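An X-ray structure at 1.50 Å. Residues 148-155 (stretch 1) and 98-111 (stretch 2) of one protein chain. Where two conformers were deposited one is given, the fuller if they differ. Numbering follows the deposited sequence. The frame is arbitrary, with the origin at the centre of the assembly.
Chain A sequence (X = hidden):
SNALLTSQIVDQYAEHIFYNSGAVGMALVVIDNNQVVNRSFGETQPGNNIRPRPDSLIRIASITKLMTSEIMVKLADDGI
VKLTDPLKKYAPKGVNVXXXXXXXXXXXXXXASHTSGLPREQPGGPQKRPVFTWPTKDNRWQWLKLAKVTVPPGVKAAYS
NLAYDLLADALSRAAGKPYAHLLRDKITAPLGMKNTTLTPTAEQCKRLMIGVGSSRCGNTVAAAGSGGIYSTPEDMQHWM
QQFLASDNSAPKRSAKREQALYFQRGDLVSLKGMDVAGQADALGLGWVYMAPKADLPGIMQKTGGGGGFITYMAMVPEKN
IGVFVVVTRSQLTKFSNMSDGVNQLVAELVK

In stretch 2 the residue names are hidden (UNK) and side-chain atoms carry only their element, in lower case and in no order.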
# COMPACT_ATOMS: atom_id res chain seq x y z
N LYS A 148 15.64 21.79 2.24
CA LYS A 148 15.73 22.13 3.65
C LYS A 148 14.66 21.36 4.41
O LYS A 148 13.52 21.25 3.97
CB LYS A 148 15.56 23.63 3.86
CG LYS A 148 16.74 24.43 3.33
CD LYS A 148 16.42 25.91 3.25
CE LYS A 148 17.60 26.70 2.69
NZ LYS A 148 18.76 26.72 3.63
N VAL A 149 15.05 20.81 5.55
CA VAL A 149 14.12 20.10 6.39
C VAL A 149 13.92 20.93 7.65
O VAL A 149 14.86 21.13 8.43
CB VAL A 149 14.66 18.69 6.75
CG1 VAL A 149 13.73 17.99 7.73
CG2 VAL A 149 14.84 17.85 5.48
N THR A 150 12.71 21.43 7.84
CA THR A 150 12.47 22.40 8.90
C THR A 150 11.63 21.91 10.09
O THR A 150 11.34 22.67 11.00
CB THR A 150 11.85 23.69 8.35
OG1 THR A 150 10.58 23.40 7.76
CG2 THR A 150 12.77 24.33 7.31
N VAL A 151 11.25 20.64 10.08
CA VAL A 151 10.60 20.06 11.25
C VAL A 151 11.42 18.87 11.73
O VAL A 151 11.96 18.10 10.92
CB VAL A 151 9.16 19.61 10.93
CG1 VAL A 151 9.19 18.55 9.89
CG2 VAL A 151 8.47 19.08 12.18
N PRO A 152 11.54 18.70 13.05
CA PRO A 152 12.31 17.54 13.49
C PRO A 152 11.59 16.23 13.18
O PRO A 152 10.36 16.20 13.10
CB PRO A 152 12.40 17.72 15.01
CG PRO A 152 11.38 18.73 15.37
CD PRO A 152 11.05 19.54 14.15
N PRO A 153 12.34 15.14 13.04
CA PRO A 153 11.70 13.85 12.74
C PRO A 153 10.95 13.27 13.95
O PRO A 153 11.29 13.53 15.11
CB PRO A 153 12.88 12.96 12.33
CG PRO A 153 14.05 13.52 13.14
CD PRO A 153 13.80 15.02 13.25
N GLY A 154 9.92 12.47 13.69
CA GLY A 154 9.17 11.83 14.75
C GLY A 154 8.24 12.73 15.53
O GLY A 154 7.79 12.37 16.62
N VAL A 155 7.93 13.90 14.97
CA VAL A 155 7.11 14.89 15.66
C VAL A 155 5.74 15.06 15.01
O VAL A 155 4.73 15.17 15.71
CB VAL A 155 7.85 16.24 15.74
CG1 VAL A 155 6.93 17.37 16.20
CG2 VAL A 155 9.05 16.10 16.68
N UNK A 98 19.69 16.57 3.73
CA UNK A 98 19.45 17.56 4.78
C UNK A 98 18.79 16.95 6.01
O UNK A 98 18.07 15.95 5.95
c UNK A 98 18.51 18.54 4.10
c UNK A 98 18.78 16.73 2.59
c UNK A 98 17.74 17.69 3.14
N UNK A 99 19.02 17.60 7.14
CA UNK A 99 18.46 17.17 8.41
C UNK A 99 18.00 18.39 9.18
O UNK A 99 18.56 19.48 9.02
c UNK A 99 19.53 16.46 9.24
o UNK A 99 20.64 17.31 9.44
N UNK A 100 17.01 18.19 10.04
CA UNK A 100 16.50 19.27 10.84
C UNK A 100 17.63 19.86 11.70
O UNK A 100 17.78 21.08 11.78
c UNK A 100 15.36 19.72 14.06
o UNK A 100 14.09 22.81 15.44
c UNK A 100 14.01 21.99 13.21
c UNK A 100 15.37 18.78 11.74
c UNK A 100 14.33 20.99 12.31
c UNK A 100 14.39 21.84 14.54
c UNK A 100 15.00 19.84 12.72
c UNK A 100 15.06 20.70 14.96
N UNK A 101 18.40 18.97 12.33
CA UNK A 101 19.63 19.35 13.05
C UNK A 101 20.61 18.17 13.03
O UNK A 101 20.24 17.03 12.71
o UNK A 101 18.94 18.62 15.27
c UNK A 101 19.33 19.75 14.50
N UNK A 102 21.87 18.44 13.36
CA UNK A 102 22.93 17.44 13.20
C UNK A 102 22.60 16.09 13.87
O UNK A 102 22.83 15.01 13.28
c UNK A 102 24.27 17.98 13.72
N UNK A 103 22.05 16.15 15.07
CA UNK A 103 21.80 14.95 15.85
C UNK A 103 20.40 14.36 15.63
O UNK A 103 20.04 13.38 16.27
c UNK A 103 25.89 15.49 17.71
c UNK A 103 22.02 15.21 17.35
c UNK A 103 24.54 14.87 17.33
c UNK A 103 23.40 15.80 17.70
n UNK A 103 27.06 14.62 17.41
N UNK A 104 19.62 14.98 14.74
CA UNK A 104 18.25 14.50 14.44
C UNK A 104 18.08 14.18 12.95
O UNK A 104 17.28 14.80 12.26
c UNK A 104 17.16 15.83 16.38
c UNK A 104 15.77 16.19 16.92
o UNK A 104 14.82 15.39 16.81
n UNK A 104 15.65 17.41 17.52
c UNK A 104 17.18 15.53 14.87
N UNK A 105 18.84 13.21 12.45
CA UNK A 105 18.71 12.90 11.02
C UNK A 105 17.41 12.19 10.70
O UNK A 105 16.84 11.55 11.58
c UNK A 105 19.87 11.93 10.77
c UNK A 105 19.82 12.34 13.13
c UNK A 105 20.05 11.24 12.11
N UNK A 106 16.96 12.28 9.45
CA UNK A 106 15.87 11.44 9.00
C UNK A 106 16.36 10.00 8.94
O UNK A 106 17.38 9.73 8.31
c UNK A 106 14.44 10.86 6.99
c UNK A 106 14.57 13.95 6.37
c UNK A 106 15.40 11.88 7.61
c UNK A 106 14.73 13.25 7.70
N UNK A 107 15.64 9.08 9.58
CA UNK A 107 15.99 7.66 9.56
C UNK A 107 14.99 6.85 8.75
O UNK A 107 13.89 7.34 8.42
n UNK A 107 19.79 9.01 15.15
c UNK A 107 19.10 8.14 14.40
c UNK A 107 17.04 7.92 11.84
n UNK A 107 17.81 8.37 14.13
c UNK A 107 16.96 7.51 13.31
n UNK A 107 19.70 7.04 13.95
c UNK A 107 16.08 7.12 10.99
N UNK A 108 15.34 5.62 8.40
CA UNK A 108 14.45 4.82 7.55
C UNK A 108 13.06 4.67 8.19
O UNK A 108 12.05 4.79 7.51
c UNK A 108 16.45 4.40 5.28
c UNK A 108 15.04 3.45 7.20
c UNK A 108 16.41 3.47 6.50
c UNK A 108 16.82 2.06 6.13
N UNK A 109 13.03 4.45 9.51
CA UNK A 109 11.79 4.38 10.27
C UNK A 109 10.88 5.59 10.04
O UNK A 109 9.65 5.46 9.97
c UNK A 109 12.10 4.21 11.76
c UNK A 109 9.92 3.16 12.39
c UNK A 109 11.36 4.24 14.16
c UNK A 109 10.91 4.30 12.70
N UNK A 110 11.49 6.77 9.96
CA UNK A 110 10.71 7.99 9.76
C UNK A 110 10.08 8.00 8.37
O UNK A 110 8.94 8.44 8.20
c UNK A 110 11.53 9.41 12.55
n UNK A 110 13.49 9.47 11.57
c UNK A 110 11.56 9.25 9.96
c UNK A 110 13.70 9.57 12.88
c UNK A 110 12.14 9.37 11.34
n UNK A 110 12.53 9.52 13.50
N UNK A 111 10.83 7.56 7.36
CA UNK A 111 10.27 7.50 6.02
C UNK A 111 9.08 6.55 6.01
O UNK A 111 8.05 6.83 5.38
c UNK A 111 13.61 7.12 4.04
c UNK A 111 11.32 7.03 5.01
c UNK A 111 12.61 7.86 4.94
c UNK A 111 12.34 9.26 4.42
O HOH W 1 17.68 21.25 6.60
O HOH W 2 16.61 23.00 9.68

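Position 98 carries three side-chain carbons that close a ring onto its own backbone N, and one of them lies 3.7 Å from Val 149 CG2; this is Pro 98, its CG making that contact. Position 99 has one carbon followed by one oxygen and turns its CB away from stretch 1, so it is Ser 99. At position 100 a single carbon leads to a six-carbon ring bearing an oxygen, with Pro 152 N over one face: Tyr 100. Its chi1 is t, and Pro 152 CD sits 3.9 Å from the centroid of the Tyr 100 ring, 8° off the normal, a CH-pi contact.

Position 101 again shows one carbon and one oxygen, without contact to stretch 1: Ser 101. Position 102 has a lone carbon, Ala 102, and position 103 four carbons in a row ending in nitrogen, Lys 103; both lie beyond reach. Position 104 has three carbons, the last bonded to one oxygen and one nitrogen, which identifies Gln 104. Its OE1 is 3.7 Å from Pro 153 CD, and Gln 104 N donates to Ser 101 O (3.0 Å), closing a type I turn that carries 102 and 103 outward.

Three carbons cyclized onto the backbone N make position 105 Pro 105; its CB points away, but its O lies 3.8 Å from Pro 153 CG. Position 106 has four carbons forked at the first, one arm two carbons long: Ile 106, whose CD1 comes within 4.0 Å of Val 149 CG2. Position 107, with three carbons, a nitrogen and a carbon carrying two more nitrogens, is Arg 107, the N-cap of the helix. Positions 108 and 109 each have four carbons forked at the second, Leu 108 and Leu 109, neither touching stretch 1. Position 110 bears a five-membered ring of three carbons and two nitrogens: His 110. Arg 107 N donates to His 110 ND1 (3.0 Å), tying the ring back to the start of the helix, while Pro 153 CB stands 3.5 Å from the His 110 ring centroid, over its face. Position 111, four carbons forked at the second, is Leu 111, also out of contact.

No direct hydrogen bond joins the stretches. Val 149 packs against Pro 98 and Ile 106, and the two consecutive prolines each cover an aromatic face. Water supplies the polar links: one molecule accepts from Val 149 N (2.9 Å) and donates to Ser 99 O (3.1 Å), and another donates to both Val 149 O (2.8 Å) and Tyr 100 O (3.1 Å).

Stretch 2 98-111: PSYSAKQPIRLLHL
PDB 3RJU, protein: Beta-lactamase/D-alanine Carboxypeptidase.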